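Local coordinates for protein L-amino acid deaminase (Proteus vulgaris, PDB 5I39) that probably deaminates L-amino acids oxidatively as a membrane-bound flavoenzyme, using a bound flavin-adenine dinucleotide cofactor, at residues A[358-368]-A[383-391]. Sequence-based numbering, arbitrary orientation.
Sequences ISEVKEYPGLV and SAELTADLL
In the FAD-binding Rossmann-type domain of this DAO-family oxidoreductase, the antiparallel hairpin 358-368 closes one side of the six-stranded sheet, with strand 357-360 at its edge, and Ile358 and Val368 pack its face against the second half of helix 376-392. The helix begins at the cofactor, where Gly376 and Thr378 bind FAD. Strand 358-360 and helix 383-391 run almost in the same direction, 5° apart, with their axes 8.1 Å from each other at closest approach. Ile358 spreads its two branches along the helix. CD1 rests on Ser383 CB at 3.6 Å. CG2, anti to the backbone N because chi1 is -56°, enters between Leu386 and Thr387, touching Leu386 CD2 and lying 3.4 Å from Thr387 OG1. That hydroxyl is turned back to its own helix and donates to Ser383 O (2.7 Å), which also takes the Thr387 amide from the opposite face of its carbonyl plane; Ile358 therefore meets a hydroxyl whose proton is already spent on the helix. Val368, from the neighbouring strand, works on the other flank of Thr387. Its CG2 meets Thr387 CG2 at 3.5 Å, the side chains slanting across each other, and its CG1 lies against the backbone of Leu391. Leu390 CD1 lies against the strand backbone at Ile358, and the CG of Glu360 passes at a slant over Leu390 CB. Beyond the hairpin, strand 235-237 continues the sheet beside Val368, and Ser383 touches Leu48 of the FAD site. Toward the helix's C-terminal end the contact becomes more open to solvent: Leu391 CD1 reaches Gly366 O, and a water donates to Leu390 O at 2.7 Å and, weakly, to Glu360 OE2 at 2.9 Å.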
loop_
_atom_site.group_PDB
_atom_site.type_symbol
_atom_site.label_atom_id
_atom_site.label_comp_id
_atom_site.label_asym_id
_atom_site.label_seq_id
_atom_site.Cartn_x
_atom_site.Cartn_y
_atom_site.Cartn_z
ATOM N N ILE A 358 -12.277 6.019 -3.257
ATOM C CA ILE A 358 -11.827 6.137 -4.642
ATOM C C ILE A 358 -13.066 6.645 -5.353
ATOM O O ILE A 358 -13.985 5.871 -5.614
ATOM C CB ILE A 358 -11.384 4.783 -5.236
ATOM C CG1 ILE A 358 -10.297 4.125 -4.375
ATOM C CG2 ILE A 358 -10.878 4.983 -6.661
ATOM C CD1 ILE A 358 -10.171 2.631 -4.598
ATOM N N SER A 359 -13.125 7.944 -5.626
ATOM C CA SER A 359 -14.417 8.573 -5.873
ATOM C C SER A 359 -14.350 9.856 -6.667
ATOM O O SER A 359 -13.391 10.616 -6.564
ATOM C CB SER A 359 -15.076 8.880 -4.523
ATOM O OG SER A 359 -16.427 9.289 -4.666
ATOM N N GLU A 360 -15.417 10.107 -7.426
ATOM C CA GLU A 360 -15.704 11.440 -7.923
ATOM C C GLU A 360 -16.134 12.327 -6.761
ATOM O O GLU A 360 -16.519 11.849 -5.690
ATOM C CB GLU A 360 -16.826 11.407 -8.959
ATOM C CG GLU A 360 -16.503 10.611 -10.208
ATOM C CD GLU A 360 -17.607 10.688 -11.245
ATOM O OE1 GLU A 360 -17.876 11.801 -11.743
ATOM O OE2 GLU A 360 -18.205 9.641 -11.563
ATOM N N VAL A 361 -16.074 13.630 -7.007
ATOM C CA VAL A 361 -16.484 14.644 -6.047
ATOM C C VAL A 361 -17.493 15.514 -6.786
ATOM O O VAL A 361 -17.122 16.283 -7.674
ATOM C CB VAL A 361 -15.277 15.466 -5.544
ATOM C CG1 VAL A 361 -15.714 16.555 -4.570
ATOM C CG2 VAL A 361 -14.260 14.551 -4.875
ATOM N N LYS A 362 -18.768 15.382 -6.429
ATOM C CA LYS A 362 -19.849 16.088 -7.137
ATOM C C LYS A 362 -19.693 17.616 -7.105
ATOM O O LYS A 362 -20.078 18.298 -8.049
ATOM C CB LYS A 362 -21.235 15.657 -6.625
ATOM C CG LYS A 362 -21.569 16.028 -5.184
ATOM C CD LYS A 362 -22.954 15.538 -4.762
ATOM C CE LYS A 362 -23.058 14.019 -4.717
ATOM N NZ LYS A 362 -24.304 13.546 -4.050
ATOM N N GLU A 363 -19.089 18.132 -6.038
ATOM C CA GLU A 363 -18.843 19.565 -5.881
ATOM C C GLU A 363 -17.809 20.114 -6.879
ATOM O O GLU A 363 -17.810 21.309 -7.182
ATOM C CB GLU A 363 -18.387 19.868 -4.445
ATOM C CG GLU A 363 -19.428 19.576 -3.362
ATOM C CD GLU A 363 -19.448 18.133 -2.867
ATOM O OE1 GLU A 363 -18.801 17.249 -3.475
ATOM O OE2 GLU A 363 -20.138 17.876 -1.861
ATOM N N TYR A 364 -16.929 19.240 -7.372
ATOM C CA TYR A 364 -15.845 19.619 -8.283
ATOM C C TYR A 364 -15.722 18.639 -9.448
ATOM O O TYR A 364 -14.877 17.745 -9.418
ATOM C CB TYR A 364 -14.522 19.699 -7.512
ATOM C CG TYR A 364 -14.550 20.774 -6.458
ATOM C CD1 TYR A 364 -14.236 22.095 -6.772
ATOM C CD2 TYR A 364 -14.941 20.481 -5.151
ATOM C CE1 TYR A 364 -14.284 23.089 -5.809
ATOM C CE2 TYR A 364 -15.000 21.471 -4.182
ATOM C CZ TYR A 364 -14.669 22.772 -4.517
ATOM O OH TYR A 364 -14.721 23.763 -3.565
ATOM N N PRO A 365 -16.563 18.804 -10.488
ATOM C CA PRO A 365 -16.374 18.042 -11.723
ATOM C C PRO A 365 -14.931 18.155 -12.226
ATOM O O PRO A 365 -14.357 19.243 -12.209
ATOM C CB PRO A 365 -17.353 18.707 -12.695
ATOM C CG PRO A 365 -18.431 19.236 -11.819
ATOM C CD PRO A 365 -17.749 19.677 -10.558
ATOM N N GLY A 366 -14.350 17.023 -12.617
ATOM C CA GLY A 366 -12.940 16.955 -13.012
ATOM C C GLY A 366 -11.971 16.643 -11.882
ATOM O O GLY A 366 -10.771 16.549 -12.120
ATOM N N LEU A 367 -12.479 16.482 -10.658
ATOM C CA LEU A 367 -11.652 16.129 -9.505
ATOM C C LEU A 367 -12.047 14.754 -8.987
ATOM O O LEU A 367 -13.227 14.464 -8.805
ATOM C CB LEU A 367 -11.782 17.169 -8.390
ATOM C CG LEU A 367 -10.815 16.982 -7.204
ATOM C CD1 LEU A 367 -10.344 18.325 -6.664
ATOM C CD2 LEU A 367 -11.423 16.151 -6.086
ATOM N N VAL A 368 -11.048 13.912 -8.740
ATOM C CA VAL A 368 -11.264 12.618 -8.114
ATOM C C VAL A 368 -10.324 12.464 -6.931
ATOM O O VAL A 368 -9.292 13.140 -6.843
ATOM C CB VAL A 368 -11.103 11.445 -9.109
ATOM C CG1 VAL A 368 -12.167 11.520 -10.192
ATOM C CG2 VAL A 368 -9.718 11.431 -9.735
ATOM N N SER A 383 -6.556 0.468 -7.931
ATOM C CA SER A 383 -7.161 1.754 -7.565
ATOM C C SER A 383 -6.674 2.875 -8.487
ATOM O O SER A 383 -7.426 3.800 -8.758
ATOM C CB SER A 383 -6.979 2.100 -6.091
ATOM O OG SER A 383 -5.628 2.265 -5.757
ATOM N N ALA A 384 -5.450 2.770 -9.008
ATOM C CA ALA A 384 -4.967 3.715 -10.022
ATOM C C ALA A 384 -5.843 3.690 -11.272
ATOM O O ALA A 384 -6.256 4.736 -11.775
ATOM C CB ALA A 384 -3.533 3.395 -10.400
ATOM N N GLU A 385 -6.113 2.490 -11.776
ATOM C CA GLU A 385 -6.969 2.346 -12.951
ATOM C C GLU A 385 -8.379 2.867 -12.684
ATOM O O GLU A 385 -8.942 3.592 -13.508
ATOM C CB GLU A 385 -7.033 0.899 -13.423
ATOM C CG GLU A 385 -7.847 0.740 -14.701
ATOM C CD GLU A 385 -7.916 -0.675 -15.225
ATOM O OE1 GLU A 385 -7.330 -1.580 -14.610
ATOM O OE2 GLU A 385 -8.577 -0.881 -16.258
ATOM N N LEU A 386 -8.953 2.479 -11.546
ATOM C CA LEU A 386 -10.298 2.924 -11.192
ATOM C C LEU A 386 -10.377 4.445 -11.060
ATOM O O LEU A 386 -11.343 5.053 -11.517
ATOM C CB LEU A 386 -10.785 2.252 -9.906
ATOM C CG LEU A 386 -12.212 2.624 -9.471
ATOM C CD1 LEU A 386 -13.258 2.327 -10.545
ATOM C CD2 LEU A 386 -12.550 1.898 -8.183
ATOM N N THR A 387 -9.365 5.048 -10.445
ATOM C CA THR A 387 -9.322 6.498 -10.284
ATOM C C THR A 387 -9.334 7.188 -11.643
ATOM O O THR A 387 -10.084 8.142 -11.857
ATOM C CB THR A 387 -8.081 6.912 -9.483
ATOM O OG1 THR A 387 -8.164 6.354 -8.168
ATOM C CG2 THR A 387 -7.978 8.415 -9.358
ATOM N N ALA A 388 -8.503 6.702 -12.558
ATOM C CA ALA A 388 -8.467 7.240 -13.914
ATOM C C ALA A 388 -9.799 7.025 -14.642
ATOM O O ALA A 388 -10.281 7.932 -15.322
ATOM C CB ALA A 388 -7.312 6.635 -14.694
ATOM N N ASP A 389 -10.401 5.846 -14.482
ATOM C CA ASP A 389 -11.714 5.565 -15.077
ATOM C C ASP A 389 -12.754 6.574 -14.592
ATOM O O ASP A 389 -13.522 7.120 -15.387
ATOM C CB ASP A 389 -12.211 4.157 -14.723
ATOM C CG ASP A 389 -11.384 3.041 -15.343
ATOM O OD1 ASP A 389 -10.630 3.287 -16.305
ATOM O OD2 ASP A 389 -11.515 1.900 -14.852
ATOM N N LEU A 390 -12.778 6.817 -13.284
ATOM C CA LEU A 390 -13.729 7.768 -12.705
ATOM C C LEU A 390 -13.474 9.188 -13.188
ATOM O O LEU A 390 -14.413 9.905 -13.533
ATOM C CB LEU A 390 -13.690 7.717 -11.180
ATOM C CG LEU A 390 -14.208 6.428 -10.539
ATOM C CD1 LEU A 390 -13.976 6.477 -9.038
ATOM C CD2 LEU A 390 -15.678 6.193 -10.833
ATOM N N LEU A 391 -12.206 9.586 -13.241
ATOM C CA LEU A 391 -11.841 10.914 -13.734
ATOM C C LEU A 391 -12.328 11.137 -15.162
ATOM O O LEU A 391 -12.851 12.200 -15.490
ATOM C CB LEU A 391 -10.322 11.095 -13.680
ATOM C CG LEU A 391 -9.756 12.434 -14.175
ATOM C CD1 LEU A 391 -10.222 13.592 -13.300
ATOM C CD2 LEU A 391 -8.239 12.373 -14.234
HETATM O O HOH W 1 -16.862 8.778 -13.953
#